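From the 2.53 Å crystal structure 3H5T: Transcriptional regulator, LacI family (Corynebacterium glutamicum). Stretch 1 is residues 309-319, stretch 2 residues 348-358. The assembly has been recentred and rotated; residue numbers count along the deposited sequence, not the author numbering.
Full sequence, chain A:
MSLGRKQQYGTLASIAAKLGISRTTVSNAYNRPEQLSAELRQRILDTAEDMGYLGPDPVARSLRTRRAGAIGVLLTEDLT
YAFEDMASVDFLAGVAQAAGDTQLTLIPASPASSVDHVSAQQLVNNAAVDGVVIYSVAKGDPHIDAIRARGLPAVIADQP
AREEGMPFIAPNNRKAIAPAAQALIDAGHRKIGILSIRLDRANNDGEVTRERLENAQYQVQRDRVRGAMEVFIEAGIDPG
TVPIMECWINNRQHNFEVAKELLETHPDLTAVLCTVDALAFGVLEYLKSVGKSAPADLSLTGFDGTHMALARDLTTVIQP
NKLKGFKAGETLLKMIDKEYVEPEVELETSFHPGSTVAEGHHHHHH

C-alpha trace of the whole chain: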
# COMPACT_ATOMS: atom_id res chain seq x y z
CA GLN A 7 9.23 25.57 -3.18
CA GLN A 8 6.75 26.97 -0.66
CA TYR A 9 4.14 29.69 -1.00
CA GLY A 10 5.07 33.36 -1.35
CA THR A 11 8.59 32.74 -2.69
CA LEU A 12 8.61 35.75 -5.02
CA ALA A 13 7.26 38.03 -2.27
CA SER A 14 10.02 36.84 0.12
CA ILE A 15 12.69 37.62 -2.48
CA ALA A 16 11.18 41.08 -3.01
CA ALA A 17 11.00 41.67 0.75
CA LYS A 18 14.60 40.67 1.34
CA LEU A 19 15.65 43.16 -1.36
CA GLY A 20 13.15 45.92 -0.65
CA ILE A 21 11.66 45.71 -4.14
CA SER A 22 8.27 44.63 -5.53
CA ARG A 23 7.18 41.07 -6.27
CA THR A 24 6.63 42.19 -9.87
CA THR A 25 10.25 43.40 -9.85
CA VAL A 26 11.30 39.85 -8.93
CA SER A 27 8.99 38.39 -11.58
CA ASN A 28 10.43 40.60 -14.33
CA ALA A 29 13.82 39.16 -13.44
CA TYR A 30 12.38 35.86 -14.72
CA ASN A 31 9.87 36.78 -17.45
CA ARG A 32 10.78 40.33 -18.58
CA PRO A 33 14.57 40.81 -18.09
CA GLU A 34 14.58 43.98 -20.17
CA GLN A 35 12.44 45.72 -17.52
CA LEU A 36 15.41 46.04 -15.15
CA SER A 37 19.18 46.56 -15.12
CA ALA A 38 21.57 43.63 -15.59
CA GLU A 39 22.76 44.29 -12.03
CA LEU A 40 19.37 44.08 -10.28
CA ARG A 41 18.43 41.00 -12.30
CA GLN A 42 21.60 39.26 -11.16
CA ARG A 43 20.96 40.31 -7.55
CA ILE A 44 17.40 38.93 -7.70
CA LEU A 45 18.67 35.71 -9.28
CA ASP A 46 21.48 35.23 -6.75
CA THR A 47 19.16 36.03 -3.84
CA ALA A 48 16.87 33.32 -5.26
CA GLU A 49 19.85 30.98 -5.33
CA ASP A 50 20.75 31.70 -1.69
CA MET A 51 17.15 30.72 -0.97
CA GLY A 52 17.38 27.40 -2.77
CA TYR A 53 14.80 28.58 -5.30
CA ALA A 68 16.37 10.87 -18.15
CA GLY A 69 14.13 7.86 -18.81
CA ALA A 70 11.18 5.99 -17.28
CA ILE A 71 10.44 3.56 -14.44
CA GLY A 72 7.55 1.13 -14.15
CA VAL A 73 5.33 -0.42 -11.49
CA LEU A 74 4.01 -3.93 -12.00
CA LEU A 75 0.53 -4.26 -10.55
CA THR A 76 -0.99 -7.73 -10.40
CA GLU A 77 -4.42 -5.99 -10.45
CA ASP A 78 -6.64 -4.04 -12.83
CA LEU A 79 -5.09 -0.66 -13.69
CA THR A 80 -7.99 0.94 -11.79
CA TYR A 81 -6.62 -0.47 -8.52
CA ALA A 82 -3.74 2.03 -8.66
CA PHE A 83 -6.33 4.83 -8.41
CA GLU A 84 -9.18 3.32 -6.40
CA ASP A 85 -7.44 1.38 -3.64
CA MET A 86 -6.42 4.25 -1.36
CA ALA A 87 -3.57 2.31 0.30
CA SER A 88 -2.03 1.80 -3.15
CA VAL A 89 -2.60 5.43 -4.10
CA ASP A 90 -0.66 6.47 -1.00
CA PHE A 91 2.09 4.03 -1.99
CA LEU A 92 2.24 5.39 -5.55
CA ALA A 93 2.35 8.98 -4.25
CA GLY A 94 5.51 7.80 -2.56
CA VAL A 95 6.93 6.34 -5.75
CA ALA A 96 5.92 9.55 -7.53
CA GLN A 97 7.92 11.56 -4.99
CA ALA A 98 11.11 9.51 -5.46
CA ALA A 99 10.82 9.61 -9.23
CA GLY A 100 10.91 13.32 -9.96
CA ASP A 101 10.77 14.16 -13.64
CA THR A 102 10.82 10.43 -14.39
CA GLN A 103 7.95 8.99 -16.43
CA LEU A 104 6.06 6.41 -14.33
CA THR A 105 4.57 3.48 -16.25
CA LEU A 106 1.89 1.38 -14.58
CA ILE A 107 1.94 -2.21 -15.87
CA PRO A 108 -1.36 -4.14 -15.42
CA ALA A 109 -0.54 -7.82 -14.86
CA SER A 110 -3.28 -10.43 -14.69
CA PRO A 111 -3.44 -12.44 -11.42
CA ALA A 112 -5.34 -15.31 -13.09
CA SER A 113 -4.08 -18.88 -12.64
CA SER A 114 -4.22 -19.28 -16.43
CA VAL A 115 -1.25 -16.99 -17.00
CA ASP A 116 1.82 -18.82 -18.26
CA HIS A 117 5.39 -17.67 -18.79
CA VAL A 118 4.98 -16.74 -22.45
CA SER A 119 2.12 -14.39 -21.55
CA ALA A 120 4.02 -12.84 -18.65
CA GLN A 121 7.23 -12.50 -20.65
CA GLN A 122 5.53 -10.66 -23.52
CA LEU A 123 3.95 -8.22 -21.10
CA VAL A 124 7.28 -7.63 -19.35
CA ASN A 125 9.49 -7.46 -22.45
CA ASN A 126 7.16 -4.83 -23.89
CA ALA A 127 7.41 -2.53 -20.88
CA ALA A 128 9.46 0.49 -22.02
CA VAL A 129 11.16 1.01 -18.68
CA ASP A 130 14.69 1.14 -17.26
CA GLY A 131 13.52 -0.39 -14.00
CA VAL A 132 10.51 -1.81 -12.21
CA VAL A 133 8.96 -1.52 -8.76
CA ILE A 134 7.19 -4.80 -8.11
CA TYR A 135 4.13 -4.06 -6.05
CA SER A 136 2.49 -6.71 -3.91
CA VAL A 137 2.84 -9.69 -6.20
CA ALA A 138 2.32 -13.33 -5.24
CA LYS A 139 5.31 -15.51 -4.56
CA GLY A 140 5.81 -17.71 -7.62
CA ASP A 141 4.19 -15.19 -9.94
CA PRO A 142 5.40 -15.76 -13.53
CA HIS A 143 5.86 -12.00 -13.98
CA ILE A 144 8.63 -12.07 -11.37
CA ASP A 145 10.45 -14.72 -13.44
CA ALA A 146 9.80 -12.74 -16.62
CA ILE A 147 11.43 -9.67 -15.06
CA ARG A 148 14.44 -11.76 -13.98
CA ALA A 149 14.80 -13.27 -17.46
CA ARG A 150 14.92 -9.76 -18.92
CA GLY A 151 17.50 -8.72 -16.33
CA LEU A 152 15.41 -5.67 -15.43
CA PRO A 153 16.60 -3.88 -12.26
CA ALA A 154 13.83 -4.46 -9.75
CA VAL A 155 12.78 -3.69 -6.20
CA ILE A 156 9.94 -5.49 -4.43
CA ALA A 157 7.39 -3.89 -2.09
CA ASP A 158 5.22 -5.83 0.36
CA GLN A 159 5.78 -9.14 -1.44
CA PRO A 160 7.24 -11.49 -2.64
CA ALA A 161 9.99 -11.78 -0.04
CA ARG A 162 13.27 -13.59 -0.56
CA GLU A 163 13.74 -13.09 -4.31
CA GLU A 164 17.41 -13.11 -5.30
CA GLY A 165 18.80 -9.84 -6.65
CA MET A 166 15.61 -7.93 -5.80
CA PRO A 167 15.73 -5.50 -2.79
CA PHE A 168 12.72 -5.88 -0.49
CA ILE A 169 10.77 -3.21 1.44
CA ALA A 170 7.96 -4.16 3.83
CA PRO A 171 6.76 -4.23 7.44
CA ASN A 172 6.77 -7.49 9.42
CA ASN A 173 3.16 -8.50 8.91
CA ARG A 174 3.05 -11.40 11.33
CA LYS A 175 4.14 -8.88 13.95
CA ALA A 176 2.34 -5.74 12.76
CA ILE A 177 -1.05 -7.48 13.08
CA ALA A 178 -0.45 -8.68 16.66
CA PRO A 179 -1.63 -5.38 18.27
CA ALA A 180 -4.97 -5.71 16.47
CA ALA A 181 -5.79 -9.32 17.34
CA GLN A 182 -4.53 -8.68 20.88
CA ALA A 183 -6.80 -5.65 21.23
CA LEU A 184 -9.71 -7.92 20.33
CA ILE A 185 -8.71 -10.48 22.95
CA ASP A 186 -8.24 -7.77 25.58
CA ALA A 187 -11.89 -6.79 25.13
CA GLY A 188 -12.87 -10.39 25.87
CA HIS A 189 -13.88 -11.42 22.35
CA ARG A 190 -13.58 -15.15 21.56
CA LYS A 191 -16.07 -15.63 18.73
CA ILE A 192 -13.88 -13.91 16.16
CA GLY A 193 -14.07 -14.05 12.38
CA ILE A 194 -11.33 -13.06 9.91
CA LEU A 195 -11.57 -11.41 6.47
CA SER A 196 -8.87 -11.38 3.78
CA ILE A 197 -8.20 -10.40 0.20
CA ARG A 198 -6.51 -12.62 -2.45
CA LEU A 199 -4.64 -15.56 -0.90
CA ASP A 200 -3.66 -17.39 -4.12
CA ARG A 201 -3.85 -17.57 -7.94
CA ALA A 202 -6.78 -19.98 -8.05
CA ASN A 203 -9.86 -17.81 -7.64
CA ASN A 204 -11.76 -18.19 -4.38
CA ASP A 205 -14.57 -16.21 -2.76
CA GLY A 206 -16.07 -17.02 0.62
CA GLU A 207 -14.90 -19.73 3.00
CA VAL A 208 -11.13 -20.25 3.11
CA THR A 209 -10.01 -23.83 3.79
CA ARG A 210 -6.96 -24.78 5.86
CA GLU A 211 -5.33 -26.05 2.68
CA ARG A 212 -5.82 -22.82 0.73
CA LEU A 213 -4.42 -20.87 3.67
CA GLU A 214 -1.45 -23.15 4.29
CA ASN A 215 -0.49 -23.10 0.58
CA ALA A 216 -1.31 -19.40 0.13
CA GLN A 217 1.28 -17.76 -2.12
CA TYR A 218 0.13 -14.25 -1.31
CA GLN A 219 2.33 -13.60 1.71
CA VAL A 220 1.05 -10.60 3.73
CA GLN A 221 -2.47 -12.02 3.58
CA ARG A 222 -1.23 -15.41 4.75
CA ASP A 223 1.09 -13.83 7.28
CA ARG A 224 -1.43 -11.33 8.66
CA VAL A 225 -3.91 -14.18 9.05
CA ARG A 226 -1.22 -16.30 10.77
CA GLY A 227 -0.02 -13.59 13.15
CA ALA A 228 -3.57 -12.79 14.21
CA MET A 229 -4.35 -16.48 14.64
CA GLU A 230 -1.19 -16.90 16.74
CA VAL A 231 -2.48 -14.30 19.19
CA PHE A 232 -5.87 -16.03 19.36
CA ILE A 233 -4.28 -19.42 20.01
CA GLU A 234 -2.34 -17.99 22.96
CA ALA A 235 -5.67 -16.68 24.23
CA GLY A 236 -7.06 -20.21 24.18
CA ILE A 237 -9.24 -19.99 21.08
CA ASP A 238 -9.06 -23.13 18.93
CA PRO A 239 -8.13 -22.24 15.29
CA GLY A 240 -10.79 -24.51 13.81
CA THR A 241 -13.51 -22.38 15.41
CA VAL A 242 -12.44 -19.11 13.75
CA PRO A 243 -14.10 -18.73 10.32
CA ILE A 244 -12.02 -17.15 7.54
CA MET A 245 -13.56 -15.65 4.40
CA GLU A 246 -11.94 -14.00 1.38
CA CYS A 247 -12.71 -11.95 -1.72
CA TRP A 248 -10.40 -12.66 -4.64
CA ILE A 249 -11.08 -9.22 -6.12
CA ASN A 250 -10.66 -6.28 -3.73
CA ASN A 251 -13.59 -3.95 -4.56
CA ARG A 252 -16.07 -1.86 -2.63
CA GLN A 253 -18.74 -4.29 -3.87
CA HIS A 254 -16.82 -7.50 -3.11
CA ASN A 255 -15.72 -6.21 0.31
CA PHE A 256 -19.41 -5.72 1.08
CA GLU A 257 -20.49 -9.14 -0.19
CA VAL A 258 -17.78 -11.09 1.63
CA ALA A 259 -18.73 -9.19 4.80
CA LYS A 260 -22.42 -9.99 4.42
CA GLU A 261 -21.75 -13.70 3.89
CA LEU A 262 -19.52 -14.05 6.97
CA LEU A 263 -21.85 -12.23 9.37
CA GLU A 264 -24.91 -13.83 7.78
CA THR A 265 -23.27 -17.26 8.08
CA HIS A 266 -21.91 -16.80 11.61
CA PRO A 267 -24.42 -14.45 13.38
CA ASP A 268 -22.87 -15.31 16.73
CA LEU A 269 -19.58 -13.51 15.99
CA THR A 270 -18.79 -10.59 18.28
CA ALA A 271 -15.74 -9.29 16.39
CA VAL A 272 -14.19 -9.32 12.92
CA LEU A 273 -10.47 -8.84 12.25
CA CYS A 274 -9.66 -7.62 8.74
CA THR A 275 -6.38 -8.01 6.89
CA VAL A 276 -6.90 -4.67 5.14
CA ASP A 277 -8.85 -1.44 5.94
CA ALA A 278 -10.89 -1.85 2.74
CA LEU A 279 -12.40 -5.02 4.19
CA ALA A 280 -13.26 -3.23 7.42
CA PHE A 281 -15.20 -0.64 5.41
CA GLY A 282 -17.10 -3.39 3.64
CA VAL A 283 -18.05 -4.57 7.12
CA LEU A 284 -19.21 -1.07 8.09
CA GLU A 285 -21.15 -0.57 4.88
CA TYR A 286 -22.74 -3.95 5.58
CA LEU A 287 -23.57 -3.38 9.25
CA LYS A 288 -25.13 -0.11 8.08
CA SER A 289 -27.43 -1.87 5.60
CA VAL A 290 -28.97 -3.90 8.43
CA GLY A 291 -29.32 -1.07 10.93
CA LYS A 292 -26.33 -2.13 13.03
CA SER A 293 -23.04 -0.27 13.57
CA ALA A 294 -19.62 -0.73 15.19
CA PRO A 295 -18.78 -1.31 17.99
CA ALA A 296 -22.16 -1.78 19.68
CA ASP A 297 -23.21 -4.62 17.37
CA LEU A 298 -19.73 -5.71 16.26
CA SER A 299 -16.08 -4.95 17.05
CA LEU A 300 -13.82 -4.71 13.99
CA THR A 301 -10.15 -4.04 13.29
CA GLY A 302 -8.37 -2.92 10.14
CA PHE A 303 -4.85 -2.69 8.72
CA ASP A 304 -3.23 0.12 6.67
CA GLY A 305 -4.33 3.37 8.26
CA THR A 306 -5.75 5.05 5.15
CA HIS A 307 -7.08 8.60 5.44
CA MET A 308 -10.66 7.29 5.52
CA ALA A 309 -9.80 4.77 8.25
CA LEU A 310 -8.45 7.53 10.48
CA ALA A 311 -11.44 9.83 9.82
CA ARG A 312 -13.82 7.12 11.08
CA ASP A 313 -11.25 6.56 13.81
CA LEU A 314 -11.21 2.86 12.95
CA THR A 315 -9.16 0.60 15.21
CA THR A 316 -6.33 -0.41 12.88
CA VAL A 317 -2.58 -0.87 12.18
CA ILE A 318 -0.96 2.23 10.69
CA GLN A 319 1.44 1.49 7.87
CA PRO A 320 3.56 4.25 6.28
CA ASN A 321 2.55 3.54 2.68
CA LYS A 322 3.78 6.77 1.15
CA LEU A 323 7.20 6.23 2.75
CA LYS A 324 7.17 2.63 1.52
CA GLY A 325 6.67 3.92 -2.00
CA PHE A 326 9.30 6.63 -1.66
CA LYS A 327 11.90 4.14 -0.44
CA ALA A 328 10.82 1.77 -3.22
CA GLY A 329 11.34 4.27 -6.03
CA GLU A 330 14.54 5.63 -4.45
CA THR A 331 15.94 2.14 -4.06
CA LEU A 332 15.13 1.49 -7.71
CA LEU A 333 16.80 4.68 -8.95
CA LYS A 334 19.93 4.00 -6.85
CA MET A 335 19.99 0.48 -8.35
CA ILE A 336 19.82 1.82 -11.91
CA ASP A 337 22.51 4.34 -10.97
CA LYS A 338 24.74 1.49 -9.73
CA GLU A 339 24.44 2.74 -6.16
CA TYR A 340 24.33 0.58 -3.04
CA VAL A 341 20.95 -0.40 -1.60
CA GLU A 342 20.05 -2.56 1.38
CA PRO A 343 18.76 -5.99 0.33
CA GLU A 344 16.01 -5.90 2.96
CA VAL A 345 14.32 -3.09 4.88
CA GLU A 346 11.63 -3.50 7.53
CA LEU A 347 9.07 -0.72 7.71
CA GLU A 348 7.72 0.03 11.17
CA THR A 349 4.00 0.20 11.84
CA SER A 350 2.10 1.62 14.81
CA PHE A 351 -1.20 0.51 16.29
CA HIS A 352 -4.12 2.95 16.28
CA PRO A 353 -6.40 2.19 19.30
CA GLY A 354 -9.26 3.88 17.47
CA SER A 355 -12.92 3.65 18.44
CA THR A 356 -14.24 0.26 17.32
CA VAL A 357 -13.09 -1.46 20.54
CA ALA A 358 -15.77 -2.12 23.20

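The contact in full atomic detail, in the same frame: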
# COMPACT_ATOMS: atom_id res chain seq x y z
N ALA A 309 -9.79 5.56 7.02
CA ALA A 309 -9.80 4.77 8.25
C ALA A 309 -9.66 5.69 9.45
O ALA A 309 -10.42 5.58 10.41
CB ALA A 309 -8.66 3.75 8.23
N LEU A 310 -8.70 6.60 9.39
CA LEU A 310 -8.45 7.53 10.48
C LEU A 310 -9.59 8.54 10.73
O LEU A 310 -9.80 8.96 11.86
CB LEU A 310 -7.13 8.26 10.23
CG LEU A 310 -5.89 7.49 10.72
CD1 LEU A 310 -5.89 6.07 10.20
CD2 LEU A 310 -4.63 8.22 10.27
N ALA A 311 -10.32 8.90 9.68
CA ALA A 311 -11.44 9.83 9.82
C ALA A 311 -12.59 9.18 10.60
O ALA A 311 -13.30 9.85 11.35
CB ALA A 311 -11.93 10.27 8.45
N ARG A 312 -12.77 7.88 10.39
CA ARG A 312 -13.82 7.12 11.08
C ARG A 312 -13.24 6.69 12.41
O ARG A 312 -13.94 6.16 13.27
CB ARG A 312 -14.18 5.87 10.27
CG ARG A 312 -15.68 5.70 9.99
CD ARG A 312 -16.36 4.62 10.83
NE ARG A 312 -16.20 4.83 12.27
CZ ARG A 312 -16.89 4.19 13.20
NH1 ARG A 312 -17.81 3.30 12.86
NH2 ARG A 312 -16.65 4.44 14.48
N ASP A 313 -11.95 6.95 12.59
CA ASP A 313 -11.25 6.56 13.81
C ASP A 313 -11.43 5.06 14.00
O ASP A 313 -11.87 4.60 15.05
CB ASP A 313 -11.78 7.31 15.03
CG ASP A 313 -10.90 7.11 16.25
OD1 ASP A 313 -9.67 7.30 16.12
OD2 ASP A 313 -11.42 6.76 17.32
N LEU A 314 -11.11 4.32 12.95
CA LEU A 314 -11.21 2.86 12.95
C LEU A 314 -10.03 2.28 13.71
O LEU A 314 -8.92 2.79 13.61
CB LEU A 314 -11.15 2.36 11.50
CG LEU A 314 -11.17 0.86 11.22
CD1 LEU A 314 -12.60 0.39 11.35
CD2 LEU A 314 -10.64 0.56 9.80
N THR A 315 -10.26 1.23 14.49
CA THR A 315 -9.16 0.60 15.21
C THR A 315 -8.39 -0.09 14.08
O THR A 315 -8.98 -0.85 13.31
CB THR A 315 -9.66 -0.46 16.19
OG1 THR A 315 -10.54 0.16 17.14
CG2 THR A 315 -8.50 -1.09 16.92
N THR A 316 -7.09 0.17 13.98
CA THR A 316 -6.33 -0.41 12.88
C THR A 316 -4.80 -0.29 13.07
O THR A 316 -4.33 0.33 14.01
CB THR A 316 -6.75 0.29 11.55
OG1 THR A 316 -6.11 -0.35 10.44
CG2 THR A 316 -6.38 1.78 11.58
N VAL A 317 -4.05 -0.90 12.15
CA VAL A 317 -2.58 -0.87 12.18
C VAL A 317 -2.11 0.18 11.17
O VAL A 317 -2.37 0.06 9.97
CB VAL A 317 -1.97 -2.24 11.79
CG1 VAL A 317 -0.46 -2.17 11.76
CG2 VAL A 317 -2.43 -3.32 12.77
N ILE A 318 -1.42 1.22 11.63
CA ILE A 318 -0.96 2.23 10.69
C ILE A 318 0.33 1.81 10.01
O ILE A 318 1.32 1.47 10.66
CB ILE A 318 -0.76 3.60 11.36
CG1 ILE A 318 -2.09 4.06 11.98
CG2 ILE A 318 -0.26 4.62 10.32
CD1 ILE A 318 -2.09 5.47 12.48
N GLN A 319 0.30 1.85 8.69
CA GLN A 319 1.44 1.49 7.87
C GLN A 319 1.82 2.70 7.01
O GLN A 319 0.99 3.30 6.33
CB GLN A 319 1.05 0.29 6.99
CG GLN A 319 2.03 -0.04 5.90
CD GLN A 319 1.61 -1.26 5.12
OE1 GLN A 319 0.42 -1.47 4.84
NE2 GLN A 319 2.59 -2.09 4.74
N GLU A 348 8.39 0.11 9.88
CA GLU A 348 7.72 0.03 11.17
C GLU A 348 6.28 0.46 11.02
O GLU A 348 5.95 1.31 10.19
CB GLU A 348 8.43 0.90 12.21
CG GLU A 348 7.54 1.28 13.39
CD GLU A 348 8.33 1.73 14.62
OE1 GLU A 348 8.97 0.86 15.25
OE2 GLU A 348 8.30 2.94 14.94
N THR A 349 5.41 -0.14 11.83
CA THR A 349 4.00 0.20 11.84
C THR A 349 3.68 0.64 13.26
O THR A 349 4.51 0.49 14.16
CB THR A 349 3.11 -1.03 11.52
OG1 THR A 349 3.17 -1.96 12.61
CG2 THR A 349 3.59 -1.71 10.24
N SER A 350 2.50 1.20 13.48
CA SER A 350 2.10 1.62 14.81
C SER A 350 0.60 1.38 14.94
O SER A 350 -0.17 1.70 14.04
CB SER A 350 2.41 3.11 15.02
OG SER A 350 1.73 3.91 14.07
N PHE A 351 0.20 0.80 16.06
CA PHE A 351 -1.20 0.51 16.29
C PHE A 351 -1.99 1.79 16.55
O PHE A 351 -1.48 2.74 17.13
CB PHE A 351 -1.34 -0.45 17.48
CG PHE A 351 -2.74 -0.96 17.68
CD1 PHE A 351 -3.42 -1.58 16.64
CD2 PHE A 351 -3.38 -0.82 18.91
CE1 PHE A 351 -4.73 -2.05 16.81
CE2 PHE A 351 -4.69 -1.28 19.10
CZ PHE A 351 -5.36 -1.90 18.04
N HIS A 352 -3.24 1.80 16.11
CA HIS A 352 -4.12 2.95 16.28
C HIS A 352 -5.34 2.47 17.08
O HIS A 352 -6.31 1.97 16.50
CB HIS A 352 -4.54 3.48 14.91
CG HIS A 352 -5.36 4.73 14.97
ND1 HIS A 352 -6.70 4.76 14.65
CD2 HIS A 352 -5.02 6.01 15.28
CE1 HIS A 352 -7.15 6.00 14.77
NE2 HIS A 352 -6.15 6.77 15.15
N PRO A 353 -5.30 2.62 18.42
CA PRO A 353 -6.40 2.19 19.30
C PRO A 353 -7.78 2.42 18.72
O PRO A 353 -8.65 1.56 18.83
CB PRO A 353 -6.14 3.00 20.56
CG PRO A 353 -4.65 3.01 20.62
CD PRO A 353 -4.27 3.33 19.19
N GLY A 354 -7.98 3.58 18.10
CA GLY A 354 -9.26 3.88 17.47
C GLY A 354 -10.49 3.84 18.35
O GLY A 354 -10.40 3.92 19.58
N SER A 355 -11.65 3.68 17.72
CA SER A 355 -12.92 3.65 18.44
C SER A 355 -13.90 2.58 17.98
O SER A 355 -15.10 2.84 17.85
CB SER A 355 -13.60 5.01 18.33
OG SER A 355 -13.99 5.25 17.00
N THR A 356 -13.40 1.38 17.73
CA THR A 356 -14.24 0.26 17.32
C THR A 356 -13.84 -0.91 18.23
O THR A 356 -13.85 -2.07 17.83
CB THR A 356 -14.06 -0.09 15.80
OG1 THR A 356 -12.66 -0.20 15.49
CG2 THR A 356 -14.67 0.99 14.92
N VAL A 357 -13.52 -0.55 19.48
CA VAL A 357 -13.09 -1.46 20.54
C VAL A 357 -14.27 -2.12 21.26
O VAL A 357 -14.83 -3.10 20.77
CB VAL A 357 -12.19 -0.68 21.57
CG1 VAL A 357 -12.93 0.56 22.06
CG2 VAL A 357 -11.79 -1.58 22.74
N ALA A 358 -14.65 -1.59 22.43
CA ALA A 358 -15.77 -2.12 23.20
C ALA A 358 -15.63 -3.59 23.60
O ALA A 358 -16.31 -4.43 22.97
CB ALA A 358 -17.07 -1.91 22.44

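Two short strands, 316-318 and 350-352, run antiparallel here, and the segment after the second strand folds over the loop that leads into the first; together they bury 820 Å². The rule at the start of stretch 2 is modest. Glu348 points away and adds almost nothing, while Thr349 lies beside the neighbouring strand, its OG1 3.7 Å from Val317 CG1 and its CA 3.2 Å from Ile318 O.

Ser350 begins the ladder. Its N donates to Ile318 O (3.1 Å) and its O accepts from Ile318 N (2.8 Å), a closed pair of backbone bonds that asks nothing of the side chain. Ser350 shares a sheet face with Ile318, His352 and Thr316. Ser350 is exposed, and its OG lies 3.7 Å from Ile318 CB.

Phe351 faces the other side of the sheet with Val317, in a non-hydrogen-bonded pair. Its t rotamer carries the ring along stretch 1: Val317 CG2 lies at the ring edge, 4.4 Å from Phe351 CD1, and Thr315 CG2 comes within 3.4 Å of Phe351 CZ. The aromatic ring thus touches two beta-branched residues, Val317 along its edge and Thr315 at its tip, CZ.

His352 gives up the most surface of any residue in the contact, and it works with both backbone and ring. Its N donates to Thr316 O (2.8 Å), and its O accepts from Thr316 N (3.2 Å) while also receiving a CA-H...O contact from Thr315 CA (3.4 Å). The imidazole ND1 donates to Leu314 O at 3.1 Å, extending the polar pairing past the strand. Leu310 CG covers one ring face, and Ile318 CG1 packs 3.9 Å from His352 CB.

The CA-to-CB bond of Pro353 points away, and its side chain comes no nearer than 6.0 Å to stretch 1, but Pro353 O accepts from Thr315 OG1 at 2.9 Å. Gly354 follows with positive phi, which favours glycine. Space demands it too: an ideal CB would lie 2.6 Å from Thr315 CA and 2.7 Å from Leu314 C, both clashes.

Without that side chain the backbone can close in, and Ser355 reaches Asp313 O twice, from N (2.8 Å) and from OG (3.0 Å). Asp313, which leaves the helix with positive phi, thereby has its carbonyl doubly satisfied.

Thr356 completes the design with a reciprocal exchange: Thr315 N donates to Thr356 OG1 (3.0 Å), and Thr356 N donates to Thr315 OG1 (3.2 Å). Two buried threonines thus each use a hydroxyl to satisfy the other's amide. The methyl is used as well, with Thr356 CG2 over one face of the Arg312 guanidinium, 4.0 Å from Arg312 NH2. Beyond it, Val357 barely touches and Ala358 is out of reach.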